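Local coordinates for protein putative sugar ABC transporter (Yersinia enterocolitica subsp. enterocolitica 8081, PDB 5ULB) that probably captures methylthioribose-like sugars in the periplasm for an ABC transporter, and binds both anomers of a seleno-methyl ribofuranose, at residues Arg26-Gly29 with Ser30-Asn33; Lys137-Asn140 with Gly141-Ile145; Val258-Pro262 with Lys263-Ala267. One frame throughout, in Å; residues are numbered along the deposited sequence.

Contact 1 (Arg26-Gly29 with Ser30-Asn33); sequences RNLG and SDDN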
loop_
_atom_site.group_PDB
_atom_site.type_symbol
_atom_site.label_atom_id
_atom_site.label_comp_id
_atom_site.label_asym_id
_atom_site.label_seq_id
_atom_site.Cartn_x
_atom_site.Cartn_y
_atom_site.Cartn_z
ATOM N N ARG A 26 8.086 -0.885 8.783
ATOM C CA ARG A 26 7.380 -0.092 7.777
ATOM C C ARG A 26 7.630 1.387 8.096
ATOM O O ARG A 26 7.444 1.856 9.236
ATOM C CB ARG A 26 5.930 -0.452 7.634
ATOM C CG ARG A 26 5.111 0.393 6.680
ATOM C CD ARG A 26 3.896 -0.366 6.196
ATOM N NE ARG A 26 2.967 0.512 5.539
ATOM C CZ ARG A 26 2.281 0.231 4.415
ATOM N NH1 ARG A 26 2.666 -0.729 3.554
ATOM N NH2 ARG A 26 1.364 1.077 4.042
ATOM N N ASN A 27 7.999 2.182 7.062
ATOM C CA ASN A 27 8.386 3.561 7.221
ATOM C C ASN A 27 7.246 4.563 7.170
ATOM O O ASN A 27 7.350 5.570 6.463
ATOM C CB ASN A 27 9.454 3.891 6.174
ATOM C CG ASN A 27 10.243 5.124 6.445
ATOM O OD1 ASN A 27 10.426 5.560 7.592
ATOM N ND2 ASN A 27 10.861 5.664 5.372
ATOM N N LEU A 28 6.138 4.244 7.866
ATOM C CA LEU A 28 4.971 5.066 7.921
ATOM C C LEU A 28 4.410 5.032 9.325
ATOM O O LEU A 28 4.961 4.336 10.204
ATOM C CB LEU A 28 3.911 4.663 6.855
ATOM C CG LEU A 28 4.331 4.832 5.389
ATOM C CD1 LEU A 28 3.261 4.244 4.520
ATOM C CD2 LEU A 28 4.472 6.308 5.075
ATOM N N GLY A 29 3.344 5.780 9.560
ATOM C CA GLY A 29 2.544 5.687 10.761
ATOM C C GLY A 29 1.358 4.775 10.603
ATOM O O GLY A 29 1.337 3.892 9.738
ATOM N N SER A 30 0.335 4.963 11.435
ATOM C CA SER A 30 -0.809 4.069 11.492
ATOM C C SER A 30 -1.971 4.485 10.616
ATOM O O SER A 30 -3.132 4.412 11.047
ATOM C CB SER A 30 -1.194 3.827 12.950
ATOM O OG SER A 30 -1.484 5.070 13.586
ATOM N N ASP A 31 -1.689 4.864 9.401
ATOM C CA ASP A 31 -2.740 5.104 8.414
ATOM C C ASP A 31 -3.468 3.787 8.093
ATOM O O ASP A 31 -2.989 2.708 8.404
ATOM C CB ASP A 31 -2.114 5.705 7.165
ATOM C CG ASP A 31 -1.104 4.807 6.522
ATOM O OD1 ASP A 31 0.052 4.775 7.023
ATOM O OD2 ASP A 31 -1.459 4.052 5.574
ATOM N N ASP A 32 -4.617 3.863 7.432
ATOM C CA ASP A 32 -5.405 2.694 7.141
ATOM C C ASP A 32 -4.676 1.695 6.211
ATOM O O ASP A 32 -4.861 0.466 6.366
ATOM C CB ASP A 32 -6.726 3.031 6.516
ATOM C CG ASP A 32 -7.675 3.781 7.441
ATOM O OD1 ASP A 32 -7.421 3.852 8.662
ATOM O OD2 ASP A 32 -8.773 4.183 6.893
ATOM N N ASN A 33 -3.915 2.216 5.251
ATOM C CA ASN A 33 -3.205 1.297 4.354
ATOM C C ASN A 33 -2.208 0.468 5.151
ATOM O O ASN A 33 -2.129 -0.733 5.000
ATOM C CB ASN A 33 -2.505 2.117 3.250
ATOM C CG ASN A 33 -1.938 1.227 2.155
ATOM O OD1 ASN A 33 -0.767 0.898 2.171
ATOM N ND2 ASN A 33 -2.811 0.985 1.127
HETATM O O HOH W 1 0.565 -1.428 1.581
HETATM O O HOH W 2 1.387 7.066 7.929
#
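An arginine reaches over a tight turn to grip the amide oxygen of a residue seven places further on: NH2 of Arg-26 gives a hydrogen bond to Asn-33 OD1 (2.8 Å, angle at the hydrogen 154°). The bond uses a lone pair in the amide's carbonyl plane, and OD1 lies at the guanidinium edge with the two planes only 25° apart. Arg-26 spans the distance because its chain is extended from CG to NE. A water closes a ring beside this bond, accepting from Arg-26 NH1 and donating to the same OD1 at 2.7 Å. OD1 thus accepts from two donors, which should limit rotation of the amide. This is the first strand-to-helix loop of a periplasmic binding protein, and it lines the sugar site: Leu-28 and Asn-33 both touch the bound ribofuranoses. Within the loop, Ser-30 is the centre of an inverse gamma turn, and Asp-31 N gives a weak bond to Gly-29 O (3.2 Å). Asp-31 is the N-cap of helix 32-48; its OD1 is hydrogen-bonded to Thr-34 OG1, which also binds Arg-26 NE. A second water accepts from Gly-29 N and donates to Asp-31 OD1 at 2.8 Å, while Leu-28 CB packs 3.9 Å from that same carboxylate oxygen.

Contact 2 (Lys137-Asn140 with Gly141-Ile145); sequences KDFN and GKANI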
loop_
_atom_site.group_PDB
_atom_site.type_symbol
_atom_site.label_atom_id
_atom_site.label_comp_id
_atom_site.label_asym_id
_atom_site.label_seq_id
_atom_site.Cartn_x
_atom_site.Cartn_y
_atom_site.Cartn_z
ATOM N N LYS A 137 -10.920 11.422 -18.300
ATOM C CA LYS A 137 -12.094 10.984 -19.082
ATOM C C LYS A 137 -13.316 11.799 -18.597
ATOM O O LYS A 137 -14.071 12.341 -19.411
ATOM C CB LYS A 137 -12.339 9.536 -18.821
ATOM C CG LYS A 137 -11.389 8.569 -19.470
ATOM C CD LYS A 137 -11.748 7.082 -19.133
ATOM C CE LYS A 137 -10.783 6.126 -19.785
ATOM N NZ LYS A 137 -10.999 4.768 -19.389
ATOM N N ASP A 138 -13.539 11.881 -17.302
ATOM C CA ASP A 138 -14.760 12.503 -16.745
ATOM C C ASP A 138 -14.828 13.993 -17.067
ATOM O O ASP A 138 -15.876 14.507 -17.190
ATOM C CB ASP A 138 -14.821 12.312 -15.276
ATOM C CG ASP A 138 -15.144 10.848 -14.879
ATOM O OD1 ASP A 138 -15.455 9.990 -15.740
ATOM O OD2 ASP A 138 -15.163 10.565 -13.599
ATOM N N PHE A 139 -13.659 14.660 -17.203
ATOM C CA PHE A 139 -13.601 16.076 -17.471
ATOM C C PHE A 139 -13.226 16.405 -18.936
ATOM O O PHE A 139 -12.975 17.567 -19.288
ATOM C CB PHE A 139 -12.713 16.779 -16.449
ATOM C CG PHE A 139 -13.340 16.843 -15.106
ATOM C CD1 PHE A 139 -14.161 17.879 -14.770
ATOM C CD2 PHE A 139 -13.189 15.834 -14.236
ATOM C CE1 PHE A 139 -14.815 17.910 -13.526
ATOM C CE2 PHE A 139 -13.840 15.876 -13.013
ATOM C CZ PHE A 139 -14.646 16.893 -12.632
ATOM N N ASN A 140 -13.159 15.368 -19.760
ATOM C CA ASN A 140 -12.749 15.615 -21.183
ATOM C C ASN A 140 -11.500 16.436 -21.359
ATOM O O ASN A 140 -11.356 17.303 -22.211
ATOM C CB ASN A 140 -13.847 16.263 -22.045
ATOM C CG ASN A 140 -15.045 15.398 -22.340
ATOM O OD1 ASN A 140 -15.771 14.985 -21.452
ATOM N ND2 ASN A 140 -15.330 15.259 -23.624
ATOM N N GLY A 141 -10.534 16.125 -20.556
ATOM C CA GLY A 141 -9.226 16.711 -20.703
ATOM C C GLY A 141 -9.135 18.145 -20.266
ATOM O O GLY A 141 -8.092 18.768 -20.481
ATOM N N LYS A 142 -10.150 18.666 -19.559
ATOM C CA LYS A 142 -10.119 20.088 -19.143
ATOM C C LYS A 142 -10.570 20.144 -17.667
ATOM O O LYS A 142 -11.752 19.976 -17.352
ATOM C CB LYS A 142 -11.096 20.931 -19.978
ATOM C CG LYS A 142 -11.021 22.425 -19.525
ATOM C CD LYS A 142 -11.951 23.230 -20.460
ATOM C CE LYS A 142 -11.484 24.636 -20.762
ATOM N NZ LYS A 142 -11.662 25.295 -19.460
ATOM N N ALA A 143 -9.610 20.462 -16.802
ATOM C CA ALA A 143 -9.931 20.520 -15.359
ATOM C C ALA A 143 -8.836 21.260 -14.660
ATOM O O ALA A 143 -7.621 21.076 -14.947
ATOM C CB ALA A 143 -10.029 19.089 -14.828
ATOM N N ASN A 144 -9.266 22.027 -13.657
ATOM C CA ASN A 144 -8.321 22.598 -12.631
ATOM C C ASN A 144 -8.283 21.631 -11.457
ATOM O O ASN A 144 -9.364 21.354 -10.911
ATOM C CB ASN A 144 -8.832 23.974 -12.219
ATOM C CG ASN A 144 -8.772 24.948 -13.371
ATOM O OD1 ASN A 144 -7.721 25.012 -14.048
ATOM N ND2 ASN A 144 -9.888 25.665 -13.630
ATOM N N ILE A 145 -7.113 21.141 -11.084
ATOM C CA ILE A 145 -6.998 20.060 -10.072
ATOM C C ILE A 145 -6.091 20.468 -8.950
ATOM O O ILE A 145 -5.173 21.284 -9.105
ATOM C CB ILE A 145 -6.603 18.744 -10.701
ATOM C CG1 ILE A 145 -5.174 18.705 -11.176
ATOM C CG2 ILE A 145 -7.580 18.415 -11.862
ATOM C CD1 ILE A 145 -4.698 17.362 -11.550
#
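Phe-139 lays its CB against the methyl of Ala-143, the two CB atoms 3.9 Å apart, while its ring root passes the same methyl obliquely, with CG of Phe-139 4.0 Å from Ala-143 CB. The first torsion (chi1 -71°) sets CG of Phe-139 opposite its own carbonyl carbon, and the far end of the ring leads away from Ala-143. CB of Phe-139 also lies 3.5 Å from Lys-142 O. Asp-207, in a neighbouring loop, touches both Phe-139 and Ala-143, extending the packing beyond the turn itself. Ala-143, in strand 143-148, is paired through its backbone with Gly-172 and Thr-174, on the side of strand 173-179. The chain reverses between the two side chains through a type I' beta turn from Phe-139 to Lys-142, closed by a hydrogen bond from Lys-142 N to Phe-139 O at 3.0 Å. Asn-140 and Gly-141, the two central residues, both have positive phi. Two further backbone pairs reach back into the helix: Asn-140 N to Lys-137 O, at 3.2 Å, and Gly-141 N to Val-136 O make the Schellman motif, with Asn-140 as C-prime residue, that ends helix 124-138 just before the sheet strand.

Contact 3 (Val258-Pro262 with Lys263-Ala267); sequences VAVDP and KLIGA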
loop_
_atom_site.group_PDB
_atom_site.type_symbol
_atom_site.label_atom_id
_atom_site.label_comp_id
_atom_site.label_asym_id
_atom_site.label_seq_id
_atom_site.Cartn_x
_atom_site.Cartn_y
_atom_site.Cartn_z
ATOM N N VAL A 258 -8.614 3.097 -6.986
ATOM C CA VAL A 258 -7.886 2.080 -7.731
ATOM C C VAL A 258 -6.893 1.463 -6.716
ATOM O O VAL A 258 -6.114 2.248 -6.156
ATOM C CB VAL A 258 -7.193 2.662 -8.967
ATOM C CG1 VAL A 258 -6.546 1.531 -9.725
ATOM C CG2 VAL A 258 -8.199 3.369 -9.848
ATOM N N ALA A 259 -6.998 0.150 -6.520
ATOM C CA ALA A 259 -6.331 -0.373 -5.299
ATOM C C ALA A 259 -5.990 -1.843 -5.378
ATOM O O ALA A 259 -6.599 -2.593 -6.125
ATOM C CB ALA A 259 -7.271 -0.152 -4.115
ATOM N N VAL A 260 -5.004 -2.186 -4.563
ATOM C CA VAL A 260 -4.651 -3.547 -4.202
ATOM C C VAL A 260 -5.019 -3.727 -2.742
ATOM O O VAL A 260 -4.801 -2.793 -1.927
ATOM C CB VAL A 260 -3.122 -3.827 -4.430
ATOM C CG1 VAL A 260 -2.738 -5.218 -4.047
ATOM C CG2 VAL A 260 -2.697 -3.510 -5.873
ATOM N N ASP A 261 -5.488 -4.871 -2.360
ATOM C CA ASP A 261 -5.820 -5.141 -0.924
ATOM C C ASP A 261 -4.459 -5.180 -0.157
ATOM O O ASP A 261 -3.628 -6.049 -0.410
ATOM C CB ASP A 261 -6.481 -6.503 -0.763
ATOM C CG ASP A 261 -6.902 -6.843 0.667
ATOM O OD1 ASP A 261 -6.533 -6.082 1.600
ATOM O OD2 ASP A 261 -7.603 -7.874 0.786
ATOM N N PRO A 262 -4.228 -4.234 0.789
ATOM C CA PRO A 262 -2.954 -4.285 1.502
ATOM C C PRO A 262 -2.784 -5.471 2.320
ATOM O O PRO A 262 -1.590 -5.835 2.567
ATOM C CB PRO A 262 -2.978 -2.940 2.303
ATOM C CG PRO A 262 -4.069 -2.101 1.750
ATOM C CD PRO A 262 -5.066 -3.104 1.227
ATOM N N LYS A 263 -3.838 -6.136 2.760
ATOM C CA LYS A 263 -3.662 -7.375 3.508
ATOM C C LYS A 263 -2.977 -8.410 2.608
ATOM O O LYS A 263 -2.198 -9.218 3.100
ATOM C CB LYS A 263 -4.995 -7.942 3.928
ATOM C CG LYS A 263 -5.696 -7.120 4.975
ATOM C CD LYS A 263 -6.835 -7.923 5.635
ATOM C CE LYS A 263 -6.747 -9.393 5.335
ATOM N NZ LYS A 263 -6.024 -10.317 6.308
ATOM N N LEU A 264 -3.335 -8.472 1.331
ATOM C CA LEU A 264 -2.670 -9.401 0.388
ATOM C C LEU A 264 -1.245 -9.034 0.207
ATOM O O LEU A 264 -0.409 -9.935 0.087
ATOM C CB LEU A 264 -3.478 -9.361 -0.943
ATOM C CG LEU A 264 -2.951 -10.301 -2.043
ATOM C CD1 LEU A 264 -3.027 -11.735 -1.612
ATOM C CD2 LEU A 264 -3.679 -10.025 -3.324
ATOM N N ILE A 265 -0.913 -7.745 0.102
ATOM C CA ILE A 265 0.486 -7.378 -0.008
ATOM C C ILE A 265 1.303 -7.886 1.161
ATOM O O ILE A 265 2.384 -8.421 0.993
ATOM C CB ILE A 265 0.600 -5.873 -0.179
ATOM C CG1 ILE A 265 -0.176 -5.394 -1.467
ATOM C CG2 ILE A 265 2.016 -5.413 -0.163
ATOM C CD1 ILE A 265 -0.175 -3.880 -1.606
ATOM N N GLY A 266 0.772 -7.674 2.382
ATOM C CA GLY A 266 1.453 -8.188 3.552
ATOM C C GLY A 266 1.596 -9.663 3.524
ATOM O O GLY A 266 2.679 -10.187 3.813
ATOM N N ALA A 267 0.515 -10.372 3.226
ATOM C CA ALA A 267 0.577 -11.834 3.197
ATOM C C ALA A 267 1.616 -12.320 2.177
ATOM O O ALA A 267 2.313 -13.294 2.490
ATOM C CB ALA A 267 -0.778 -12.368 2.907
#
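Two first torsions set this junction: in Asp-261, chi1 of -178° holds CG trans to the backbone N and carries the carboxylate forward along the chain, while in Ile-265, chi1 of -59° swings CG1 back to Val-260. The result is an N-capped helix start at the end of a strand, in one of the crossings between the two lobes of the periplasmic binding protein fold. Asp-261 is the N-cap of helix 262-278, and its OD1 accepts from Lys-263 N at 2.9 Å, the donor standing well above the carboxylate plane. The side chains of Asp-261 and Lys-263 run side by side, which brings the aliphatic CB of Lys-263 within 3.4 Å of that OD1. The backbone carbonyl of Asp-261 works as well: its O accepts from Ile-265 N at 3.2 Å. Asp-261 thus accepts from the N-H groups of Lys-263 and Ile-265, and weakly from that of Leu-264. Pro-262, which has no N-H to give, opens the helix, and its O takes a bond from Gly-266 N at 3.0 Å. Pro-262 also packs on Asn-33 and Gln-36 of helix 32-48, and Phe-288 of strand 285-294 touches both Val-260 and Ile-265. These last two side chains cross at about a right angle, with CG1 of Val-260 3.6 Å from CG1 of Ile-265 and 3.8 Å from its CD1.

How the contacts relate
The three contacts follow one another along the chain, and none nests in or crosses another. Contact 1 closes the loop from strand 21-26 to helix 32-48; contact 2 turns helix 124-138 into strand 143-148; contact 3 passes from strand 254-259 into helix 262-278. The principle is that strand-helix junctions are built locally, yet two may be joined by the fold: contacts 1 and 3, their centres about 13 Å apart, meet where Asn-33 ND2 packs 3.4 Å from Pro-262 CG, near the sugar. Contact 2 sits apart near the surface, its nearest atoms about 10 Å from contact 3, although strands 143-148 and 254-259 lie on the same side of strand 285-294 in the strand order.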